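Local structure of KLLA0E08119p (Kluyveromyces lactis, 3VA7) at residues 1091-1095 and 1096-1100; 1079-1082 and 1083-1087; 670-674 and 675-679. The protein probably carboxylates urea with bicarbonate and ATP through its biotin cofactor, as the urea carboxylase part of a longer enzyme that also hydrolyses the urea-1-carboxylate product. All coordinates share one frame; numbering follows the deposited sequence.

Interaction 1 of 3, residues 1091-1095 and 1096-1100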
ATOM      1  N   GLU A1091      -8.394  -7.869  11.589  1.00 32.95           N
ATOM      2  CA  GLU A1091      -9.362  -7.432  10.578  1.00 34.38           C
ATOM      3  C   GLU A1091     -10.077  -6.159  11.005  1.00 33.24           C
ATOM      4  O   GLU A1091     -10.153  -5.201  10.238  1.00 34.25           O
ATOM      5  CB  GLU A1091     -10.371  -8.524  10.240  1.00 35.08           C
ATOM      6  CG  GLU A1091     -10.837  -8.473   8.770  1.00 40.46           C
ATOM      7  CD  GLU A1091     -12.116  -9.328   8.480  1.00 49.96           C
ATOM      8  OE1 GLU A1091     -12.552 -10.119   9.385  1.00 49.91           O
ATOM      9  OE2 GLU A1091     -12.684  -9.187   7.336  1.00 51.62           O
ATOM     10  N   ASP A1092     -10.536  -6.117  12.236  1.00 32.32           N
ATOM     11  CA  ASP A1092     -11.206  -4.927  12.712  1.00 32.25           C
ATOM     12  C   ASP A1092     -10.297  -3.668  12.619  1.00 32.35           C
ATOM     13  O   ASP A1092     -10.753  -2.595  12.239  1.00 33.15           O
ATOM     14  CB  ASP A1092     -11.701  -5.118  14.148  1.00 31.81           C
ATOM     15  CG  ASP A1092     -13.000  -5.955  14.253  1.00 31.90           C
ATOM     16  OD1 ASP A1092     -13.664  -6.259  13.233  1.00 29.81           O
ATOM     17  OD2 ASP A1092     -13.377  -6.291  15.415  1.00 30.28           O
ATOM     18  N   ASN A1093      -9.026  -3.807  12.976  1.00 31.59           N
ATOM     19  CA  ASN A1093      -8.113  -2.705  13.033  1.00 31.20           C
ATOM     20  C   ASN A1093      -7.699  -2.232  11.624  1.00 32.58           C
ATOM     21  O   ASN A1093      -7.447  -1.035  11.429  1.00 32.32           O
ATOM     22  CB  ASN A1093      -6.904  -3.069  13.878  1.00 30.08           C
ATOM     23  CG  ASN A1093      -5.832  -1.971  13.892  1.00 30.06           C
ATOM     24  OD1 ASN A1093      -6.065  -0.878  14.471  1.00 29.53           O
ATOM     25  ND2 ASN A1093      -4.659  -2.241  13.265  1.00 16.69           N
ATOM     26  N   ASP A1094      -7.662  -3.156  10.657  1.00 33.03           N
ATOM     27  CA  ASP A1094      -7.361  -2.814   9.272  1.00 34.47           C
ATOM     28  C   ASP A1094      -8.450  -2.002   8.660  1.00 35.15           C
ATOM     29  O   ASP A1094      -8.222  -1.446   7.574  1.00 35.69           O
ATOM     30  CB  ASP A1094      -7.166  -4.044   8.355  1.00 34.32           C
ATOM     31  CG  ASP A1094      -5.788  -4.703   8.522  1.00 36.66           C
ATOM     32  OD1 ASP A1094      -4.858  -4.095   9.112  1.00 36.95           O
ATOM     33  OD2 ASP A1094      -5.632  -5.851   8.062  1.00 38.24           O
ATOM     34  N   ASN A1095      -9.640  -2.007   9.287  1.00 35.24           N
ATOM     35  CA  ASN A1095     -10.808  -1.275   8.767  1.00 35.29           C
ATOM     36  C   ASN A1095     -11.199  -0.164   9.706  1.00 35.51           C
ATOM     37  O   ASN A1095     -12.309   0.389   9.598  1.00 36.13           O
ATOM     38  CB  ASN A1095     -11.987  -2.200   8.467  1.00 34.93           C
ATOM     39  CG  ASN A1095     -11.644  -3.243   7.388  1.00 38.26           C
ATOM     40  OD1 ASN A1095     -11.136  -4.347   7.709  1.00 39.77           O
ATOM     41  ND2 ASN A1095     -11.862  -2.885   6.098  1.00 37.09           N
ATOM     42  N   GLY A1096     -10.294   0.136  10.642  1.00 34.64           N
ATOM     43  CA  GLY A1096     -10.492   1.203  11.592  1.00 35.44           C
ATOM     44  C   GLY A1096     -11.603   1.039  12.618  1.00 36.26           C
ATOM     45  O   GLY A1096     -11.993   2.016  13.265  1.00 36.33           O
ATOM     46  N   LYS A1097     -12.058  -0.198  12.817  1.00 36.62           N
ATOM     47  CA  LYS A1097     -13.062  -0.534  13.818  1.00 37.15           C
ATOM     48  C   LYS A1097     -12.501  -1.139  15.108  1.00 36.72           C
ATOM     49  O   LYS A1097     -13.234  -1.756  15.868  1.00 37.17           O
ATOM     50  CB  LYS A1097     -14.031  -1.519  13.205  1.00 37.82           C
ATOM     51  CG  LYS A1097     -14.806  -0.922  12.049  1.00 42.40           C
ATOM     52  CD  LYS A1097     -15.401   0.430  12.452  1.00 49.05           C
ATOM     53  CE  LYS A1097     -15.759   1.282  11.225  1.00 52.45           C
ATOM     54  NZ  LYS A1097     -17.070   0.830  10.672  1.00 57.61           N
ATOM     55  N   PHE A1098     -11.199  -1.001  15.347  1.00 35.39           N
ATOM     56  CA  PHE A1098     -10.618  -1.462  16.596  1.00 33.69           C
ATOM     57  C   PHE A1098      -9.999  -0.297  17.379  1.00 33.40           C
ATOM     58  O   PHE A1098      -9.181   0.442  16.890  1.00 33.73           O
ATOM     59  CB  PHE A1098      -9.597  -2.589  16.336  1.00 32.72           C
ATOM     60  CG  PHE A1098      -8.831  -3.001  17.569  1.00 32.82           C
ATOM     61  CD1 PHE A1098      -9.416  -3.827  18.540  1.00 31.97           C
ATOM     62  CD2 PHE A1098      -7.542  -2.549  17.784  1.00 31.71           C
ATOM     63  CE1 PHE A1098      -8.730  -4.186  19.660  1.00 31.90           C
ATOM     64  CE2 PHE A1098      -6.853  -2.915  18.930  1.00 32.34           C
ATOM     65  CZ  PHE A1098      -7.442  -3.722  19.866  1.00 32.47           C
ATOM     66  N   LYS A1099     -10.373  -0.178  18.633  1.00 34.33           N
ATOM     67  CA  LYS A1099     -10.055   0.957  19.463  1.00 34.17           C
ATOM     68  C   LYS A1099      -8.764   0.697  20.228  1.00 33.46           C
ATOM     69  O   LYS A1099      -8.737   0.123  21.321  1.00 33.58           O
ATOM     70  CB  LYS A1099     -11.253   1.236  20.378  1.00 34.36           C
ATOM     71  CG  LYS A1099     -10.966   2.092  21.608  1.00 39.88           C
ATOM     72  CD  LYS A1099     -10.887   3.573  21.315  1.00 47.56           C
ATOM     73  CE  LYS A1099     -10.837   4.331  22.673  1.00 54.35           C
ATOM     74  NZ  LYS A1099     -11.426   5.734  22.691  1.00 56.60           N
ATOM     75  N   ILE A1100      -7.682   1.164  19.649  1.00 32.74           N
ATOM     76  CA  ILE A1100      -6.399   1.069  20.297  1.00 32.36           C
ATOM     77  C   ILE A1100      -6.367   1.767  21.642  1.00 32.49           C
ATOM     78  O   ILE A1100      -6.771   2.906  21.752  1.00 32.59           O
ATOM     79  CB  ILE A1100      -5.289   1.628  19.419  1.00 31.67           C
ATOM     80  CG1 ILE A1100      -5.448   1.041  18.022  1.00 29.39           C
ATOM     81  CG2 ILE A1100      -3.905   1.316  20.073  1.00 32.33           C
ATOM     82  CD1 ILE A1100      -4.216   0.878  17.319  1.00 24.72           C
TER
HETATM   83  O   HOH W   1      -8.569   0.602  14.321  1.00 19.73           O
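Asn-1093 and Phe-1098 meet where helix 1083-1094 ends and the chain doubles back, and the whole contact is built round a Schellman motif. Lys-1097 N donates to Asp-1092 O at 2.8 Å, and Gly-1096 N to Asn-1093 O at 3.2 Å. The second donor stands above the carbonyl plane, well off the lone pairs, whereas Asp-1092 O is gripped twice: Lys-1097 N and Asn-1095 N reach it from opposite faces of its plane. Gly-1096 is the C-prime residue, and its positive phi of 67° is one that glycine adopts readily.

The close packing follows the turn. Phe-1098 CB sits 3.7 Å from Asn-1093 CB, and CG anti to its backbone N (chi1 173°) carries the ring away from the helix end and onto Pro-931 of strand 922-934. The Asn-1093 amide stands almost perpendicular to that ring, at 88°. Its OD1 lies 3.8 Å from Ile-1100 CD1 and accepts from a water, which also donates to Phe-1098 O at 2.6 Å. Ile-1100, the buried residue here, turns to Phe-928 and Leu-930.

The solvent side is looser. Lys-1097 is exposed and touches the turn only with aliphatic carbons before its bent chain carries NZ to Thr-72; Asp-1092 bonds Tyr-67, and Asn-1095 bonds Asn-404. The chemistry implies a helix end closed by backbone bonds, firmly at Asp-1092 O and with poorer direction at Asn-1093 O, whose polar side chains link it to the biotin carboxylase part (Tyr-67, Thr-72, Asn-404) and, through the Asp-1094 salt bridge, to Arg-1022.

Interaction 2 of 3, residues 1079-1082 and 1083-1087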
ATOM      1  N   TYR A1079      -1.092  -7.426  26.387  1.00 27.11           N
ATOM      2  CA  TYR A1079      -2.107  -8.232  27.080  1.00 27.01           C
ATOM      3  C   TYR A1079      -2.483  -9.476  26.267  1.00 27.86           C
ATOM      4  O   TYR A1079      -2.514  -9.444  25.016  1.00 28.38           O
ATOM      5  CB  TYR A1079      -3.345  -7.398  27.513  1.00 27.17           C
ATOM      6  CG  TYR A1079      -4.243  -6.883  26.391  1.00 25.13           C
ATOM      7  CD1 TYR A1079      -5.271  -7.683  25.870  1.00 21.59           C
ATOM      8  CD2 TYR A1079      -4.046  -5.591  25.848  1.00 24.22           C
ATOM      9  CE1 TYR A1079      -6.052  -7.235  24.851  1.00 23.15           C
ATOM     10  CE2 TYR A1079      -4.840  -5.111  24.822  1.00 22.22           C
ATOM     11  CZ  TYR A1079      -5.843  -5.927  24.332  1.00 25.45           C
ATOM     12  OH  TYR A1079      -6.628  -5.457  23.321  1.00 24.98           O
ATOM     13  N   PRO A1080      -2.743 -10.591  26.959  1.00 28.92           N
ATOM     14  CA  PRO A1080      -3.028 -11.931  26.314  1.00 28.91           C
ATOM     15  C   PRO A1080      -4.348 -12.020  25.556  1.00 28.50           C
ATOM     16  O   PRO A1080      -5.369 -11.661  26.109  1.00 29.20           O
ATOM     17  CB  PRO A1080      -3.129 -12.863  27.509  1.00 28.43           C
ATOM     18  CG  PRO A1080      -3.575 -11.889  28.663  1.00 30.47           C
ATOM     19  CD  PRO A1080      -2.718 -10.688  28.433  1.00 28.43           C
ATOM     20  N   VAL A1081      -4.283 -12.395  24.280  1.00 28.30           N
ATOM     21  CA  VAL A1081      -5.405 -12.896  23.509  1.00 28.50           C
ATOM     22  C   VAL A1081      -5.023 -14.194  22.791  1.00 29.66           C
ATOM     23  O   VAL A1081      -3.819 -14.528  22.563  1.00 28.77           O
ATOM     24  CB  VAL A1081      -5.932 -11.950  22.390  1.00 28.86           C
ATOM     25  CG1 VAL A1081      -6.599 -10.760  22.962  1.00 26.10           C
ATOM     26  CG2 VAL A1081      -4.841 -11.601  21.317  1.00 28.55           C
ATOM     27  N   THR A1082      -6.080 -14.905  22.430  1.00 29.73           N
ATOM     28  CA  THR A1082      -6.017 -16.137  21.676  1.00 30.30           C
ATOM     29  C   THR A1082      -5.665 -15.823  20.225  1.00 30.09           C
ATOM     30  O   THR A1082      -5.955 -14.736  19.772  1.00 30.06           O
ATOM     31  CB  THR A1082      -7.427 -16.753  21.792  1.00 31.08           C
ATOM     32  OG1 THR A1082      -7.424 -17.646  22.911  1.00 30.57           O
ATOM     33  CG2 THR A1082      -7.891 -17.459  20.527  1.00 32.00           C
ATOM     34  N   GLU A1083      -5.073 -16.761  19.491  1.00 30.53           N
ATOM     35  CA  GLU A1083      -4.870 -16.558  18.057  1.00 31.60           C
ATOM     36  C   GLU A1083      -6.137 -16.108  17.309  1.00 33.30           C
ATOM     37  O   GLU A1083      -6.114 -15.097  16.578  1.00 33.87           O
ATOM     38  CB  GLU A1083      -4.213 -17.737  17.357  1.00 30.38           C
ATOM     39  CG  GLU A1083      -4.117 -17.486  15.874  1.00 32.18           C
ATOM     40  CD  GLU A1083      -3.125 -18.357  15.138  1.00 32.02           C
ATOM     41  OE1 GLU A1083      -2.355 -19.056  15.788  1.00 31.53           O
ATOM     42  OE2 GLU A1083      -3.113 -18.337  13.895  1.00 33.72           O
ATOM     43  N   GLU A1084      -7.242 -16.821  17.486  1.00 34.47           N
ATOM     44  CA  GLU A1084      -8.491 -16.463  16.797  1.00 35.36           C
ATOM     45  C   GLU A1084      -9.042 -15.084  17.271  1.00 34.31           C
ATOM     46  O   GLU A1084      -9.564 -14.322  16.482  1.00 34.32           O
ATOM     47  CB  GLU A1084      -9.541 -17.595  16.937  1.00 36.43           C
ATOM     48  CG  GLU A1084     -10.533 -17.793  15.724  1.00 41.84           C
ATOM     49  CD  GLU A1084      -9.865 -18.223  14.390  1.00 49.19           C
ATOM     50  OE1 GLU A1084     -10.041 -17.535  13.344  1.00 52.08           O
ATOM     51  OE2 GLU A1084      -9.148 -19.243  14.379  1.00 53.56           O
ATOM     52  N   GLU A1085      -8.907 -14.753  18.545  1.00 33.58           N
ATOM     53  CA  GLU A1085      -9.321 -13.452  19.009  1.00 33.00           C
ATOM     54  C   GLU A1085      -8.472 -12.342  18.367  1.00 33.58           C
ATOM     55  O   GLU A1085      -8.964 -11.206  18.179  1.00 34.32           O
ATOM     56  CB  GLU A1085      -9.198 -13.337  20.521  1.00 33.10           C
ATOM     57  CG  GLU A1085     -10.184 -14.145  21.326  1.00 35.47           C
ATOM     58  CD  GLU A1085      -9.937 -14.125  22.858  1.00 39.67           C
ATOM     59  OE1 GLU A1085      -8.856 -13.763  23.380  1.00 40.91           O
ATOM     60  OE2 GLU A1085     -10.851 -14.527  23.572  1.00 42.77           O
ATOM     61  N   LEU A1086      -7.201 -12.664  18.078  1.00 32.80           N
ATOM     62  CA  LEU A1086      -6.256 -11.760  17.437  1.00 31.37           C
ATOM     63  C   LEU A1086      -6.566 -11.583  15.980  1.00 31.14           C
ATOM     64  O   LEU A1086      -6.362 -10.537  15.451  1.00 32.45           O
ATOM     65  CB  LEU A1086      -4.801 -12.253  17.574  1.00 31.01           C
ATOM     66  CG  LEU A1086      -3.771 -11.413  16.816  1.00 27.84           C
ATOM     67  CD1 LEU A1086      -3.624 -10.078  17.493  1.00 28.97           C
ATOM     68  CD2 LEU A1086      -2.431 -12.062  16.750  1.00 24.15           C
ATOM     69  N   GLU A1087      -7.017 -12.610  15.303  1.00 31.08           N
ATOM     70  CA  GLU A1087      -7.394 -12.406  13.934  1.00 31.75           C
ATOM     71  C   GLU A1087      -8.666 -11.526  13.836  1.00 31.00           C
ATOM     72  O   GLU A1087      -8.871 -10.875  12.824  1.00 30.91           O
ATOM     73  CB  GLU A1087      -7.561 -13.745  13.193  1.00 31.82           C
ATOM     74  CG  GLU A1087      -6.302 -14.571  13.141  1.00 34.28           C
ATOM     75  CD  GLU A1087      -5.222 -14.100  12.144  1.00 37.31           C
ATOM     76  OE1 GLU A1087      -4.089 -14.694  12.176  1.00 34.05           O
ATOM     77  OE2 GLU A1087      -5.501 -13.161  11.329  1.00 38.63           O
TER
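Between Val-1081 and Leu-1086 the backbone passes from strand 1079-1081 into helix 1083-1087 at almost a right angle, 99° between the two directions, and the first helical bond runs from Leu-1086 N to Thr-1082 O at 3.0 Å. Thr-1082 holds the N-cap position, yet its side chain makes no capping bond. Glu-1085 supplies the reciprocal bond instead, accepting from the N-cap residue's own N-H: an extended chain, with CG beside its own backbone N (chi1 -70°), brings OE1 back to Thr-1082 N at 3.1 Å. That bond is almost straight, 176° at the hydrogen, although the donor meets the carboxylate from above its plane. Glutamate suits the spot, being long enough to span the first turn and carrying a negative charge that would be favoured at a helix start. The same OE1 rests 3.6 Å from Val-1081 CB. On the apolar side, Val-1081 CG2 packs at 3.8 Å on Leu-1086 CB, the two side chains crossing at about a right angle; both also touch strand 922-934, at Pro-931 and Ala-933. A glutamate three residues past the N-cap bonding back to the cap residue's N-H is one half of a capping box, here closing a tight strand-to-helix junction.

Interaction 3 of 3, residues 670-674 and 675-679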
ATOM      1  N   GLY A 670      34.031   2.322   7.563  1.00 35.11           N
ATOM      2  CA  GLY A 670      33.100   2.679   8.674  1.00 33.82           C
ATOM      3  C   GLY A 670      31.616   2.315   8.541  1.00 32.34           C
ATOM      4  O   GLY A 670      31.106   2.286   7.440  1.00 32.87           O
ATOM      5  N   PRO A 671      30.880   2.177   9.655  1.00 31.81           N
ATOM      6  CA  PRO A 671      31.272   2.632  10.974  1.00 31.69           C
ATOM      7  C   PRO A 671      32.136   1.695  11.734  1.00 32.20           C
ATOM      8  O   PRO A 671      32.975   2.142  12.522  1.00 33.34           O
ATOM      9  CB  PRO A 671      29.956   2.783  11.718  1.00 31.37           C
ATOM     10  CG  PRO A 671      28.937   2.276  10.875  1.00 32.06           C
ATOM     11  CD  PRO A 671      29.425   2.177   9.496  1.00 32.16           C
ATOM     12  N   HIS A 672      31.962   0.399  11.535  1.00 32.32           N
ATOM     13  CA  HIS A 672      32.561  -0.529  12.496  1.00 31.22           C
ATOM     14  C   HIS A 672      33.825  -1.287  12.031  1.00 31.20           C
ATOM     15  O   HIS A 672      34.309  -2.157  12.721  1.00 29.57           O
ATOM     16  CB  HIS A 672      31.489  -1.414  13.116  1.00 30.37           C
ATOM     17  CG  HIS A 672      30.330  -0.645  13.664  1.00 30.92           C
ATOM     18  ND1 HIS A 672      30.439   0.183  14.759  1.00 29.58           N
ATOM     19  CD2 HIS A 672      29.034  -0.556  13.256  1.00 32.28           C
ATOM     20  CE1 HIS A 672      29.273   0.757  15.002  1.00 26.93           C
ATOM     21  NE2 HIS A 672      28.406   0.330  14.101  1.00 30.81           N
ATOM     22  N   GLY A 673      34.394  -0.893  10.888  1.00 33.14           N
ATOM     23  CA  GLY A 673      35.666  -1.504  10.400  1.00 34.54           C
ATOM     24  C   GLY A 673      36.848  -1.076  11.275  1.00 35.66           C
ATOM     25  O   GLY A 673      37.809  -0.497  10.779  1.00 35.87           O
ATOM     26  N   SER A 674      36.776  -1.362  12.576  1.00 35.98           N
ATOM     27  CA  SER A 674      37.808  -0.936  13.530  1.00 36.21           C
ATOM     28  C   SER A 674      38.016  -2.059  14.500  1.00 36.89           C
ATOM     29  O   SER A 674      37.146  -2.922  14.601  1.00 37.99           O
ATOM     30  CB  SER A 674      37.352   0.285  14.292  1.00 36.04           C
ATOM     31  OG  SER A 674      36.187  -0.026  15.004  1.00 33.44           O
ATOM     32  N   ILE A 675      39.146  -2.072  15.210  1.00 36.79           N
ATOM     33  CA  ILE A 675      39.579  -3.310  15.906  1.00 36.77           C
ATOM     34  C   ILE A 675      38.934  -3.495  17.299  1.00 35.92           C
ATOM     35  O   ILE A 675      39.242  -4.461  17.998  1.00 36.61           O
ATOM     36  CB  ILE A 675      41.146  -3.466  15.966  1.00 37.10           C
ATOM     37  CG1 ILE A 675      41.803  -2.338  16.797  1.00 39.03           C
ATOM     38  CG2 ILE A 675      41.748  -3.443  14.586  1.00 37.04           C
ATOM     39  CD1 ILE A 675      43.302  -2.601  17.144  1.00 40.06           C
ATOM     40  N   ASP A 676      38.073  -2.569  17.707  1.00 34.78           N
ATOM     41  CA  ASP A 676      37.221  -2.737  18.894  1.00 34.23           C
ATOM     42  C   ASP A 676      36.164  -3.822  18.603  1.00 35.10           C
ATOM     43  O   ASP A 676      35.626  -4.420  19.541  1.00 33.74           O
ATOM     44  CB  ASP A 676      36.516  -1.413  19.296  1.00 33.41           C
ATOM     45  CG  ASP A 676      35.953  -0.662  18.103  1.00 34.26           C
ATOM     46  OD1 ASP A 676      34.892  -0.012  18.163  1.00 37.99           O
ATOM     47  OD2 ASP A 676      36.569  -0.736  17.044  1.00 39.06           O
ATOM     48  N   LEU A 677      35.913  -4.082  17.306  1.00 36.08           N
ATOM     49  CA  LEU A 677      34.896  -5.040  16.854  1.00 37.84           C
ATOM     50  C   LEU A 677      35.397  -6.225  15.982  1.00 38.17           C
ATOM     51  O   LEU A 677      35.035  -7.369  16.252  1.00 38.30           O
ATOM     52  CB  LEU A 677      33.760  -4.288  16.128  1.00 38.16           C
ATOM     53  CG  LEU A 677      33.192  -3.179  16.998  1.00 39.28           C
ATOM     54  CD1 LEU A 677      32.493  -2.070  16.212  1.00 37.72           C
ATOM     55  CD2 LEU A 677      32.273  -3.822  18.022  1.00 38.65           C
ATOM     56  N   PHE A 678      36.150  -5.941  14.918  1.00 38.65           N
ATOM     57  CA  PHE A 678      36.773  -6.973  14.052  1.00 39.94           C
ATOM     58  C   PHE A 678      38.306  -7.124  14.244  1.00 40.93           C
ATOM     59  O   PHE A 678      39.018  -6.143  14.440  1.00 40.92           O
ATOM     60  CB  PHE A 678      36.586  -6.620  12.592  1.00 39.15           C
ATOM     61  CG  PHE A 678      35.164  -6.553  12.144  1.00 40.20           C
ATOM     62  CD1 PHE A 678      34.457  -5.349  12.212  1.00 38.81           C
ATOM     63  CD2 PHE A 678      34.531  -7.683  11.602  1.00 39.86           C
ATOM     64  CE1 PHE A 678      33.160  -5.260  11.772  1.00 37.11           C
ATOM     65  CE2 PHE A 678      33.220  -7.610  11.152  1.00 37.66           C
ATOM     66  CZ  PHE A 678      32.529  -6.392  11.236  1.00 38.84           C
ATOM     67  N   LYS A 679      38.838  -8.329  14.122  1.00 42.07           N
ATOM     68  CA  LYS A 679      40.293  -8.428  14.067  1.00 43.68           C
ATOM     69  C   LYS A 679      40.861  -7.720  12.839  1.00 44.42           C
ATOM     70  O   LYS A 679      40.263  -7.787  11.748  1.00 44.83           O
ATOM     71  CB  LYS A 679      40.773  -9.881  14.126  1.00 43.64           C
ATOM     72  CG  LYS A 679      40.846 -10.375  15.545  1.00 44.16           C
ATOM     73  CD  LYS A 679      41.067 -11.878  15.627  1.00 50.56           C
ATOM     74  CE  LYS A 679      40.762 -12.377  17.061  1.00 54.22           C
ATOM     75  NZ  LYS A 679      40.861 -11.215  18.071  1.00 54.75           N
TER
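His-672 and Leu-677 touch across a compact loop containing an inverse gamma turn centred on Gly-673, just after the cis peptide before Pro-671. The loop belongs to the carboxyltransferase subdomain A and B region, between strand 662-669 and helix 680-688. The two side chains cross at a slant. Leu-677 CD1 lies beside CB and the ND1 side of the imidazole, 3.3 Å from His-672 CB and 3.4 Å from His-672 ND1, while Pro-671 CB lies over the centre of one face of that ring. The ring also meets Tyr-729 edge-to-face.

The following turn, 674-678, is closed by Ser-674 O, which accepts from both Leu-677 N and Phe-678 N, each at 3.2 Å. A branched leucine suits its place because one methyl, CD1, can reach the imidazole from the backbone of this second turn. Asp-676, on the more open side of the loop, turns OD1 to a salt bridge with Arg-841, whose NE also bonds Pro-671 O, so this one arginine ties both halves of the loop together.

Phe-678 brings a flat apolar ring into the buried side, among Trp-711, Phe-738 and Val-757. With CG beside its backbone N (chi1 -62°), the ring turns an edge to the preceding backbone: His-672 O lies in the ring plane, 3.2 Å from Phe-678 CD1 and 3.4 Å from Phe-678 CE1.

Interactions 1 and 2 are the two ends of helix 1083-1094: residues 1079-1087 start it and residues 1091-1100 stop it. Both are surface contacts whose apolar sides rest on strand 922-934, and they touch where Phe-1098 CZ lies 4.0 Å from Tyr-1079 OH. A carboxylate serves the start, whereas a glycine and backbone carbonyls serve the finish. Interaction 3 belongs elsewhere, its nearest atoms about 33 Å from either of the others, and it is largely buried, in a strand-to-helix loop of the carboxyltransferase A and B region. All three use backbone bonds round a turn; interaction 3 adds aromatic packing and Arg-841, the helix ends polar side chains at the surface.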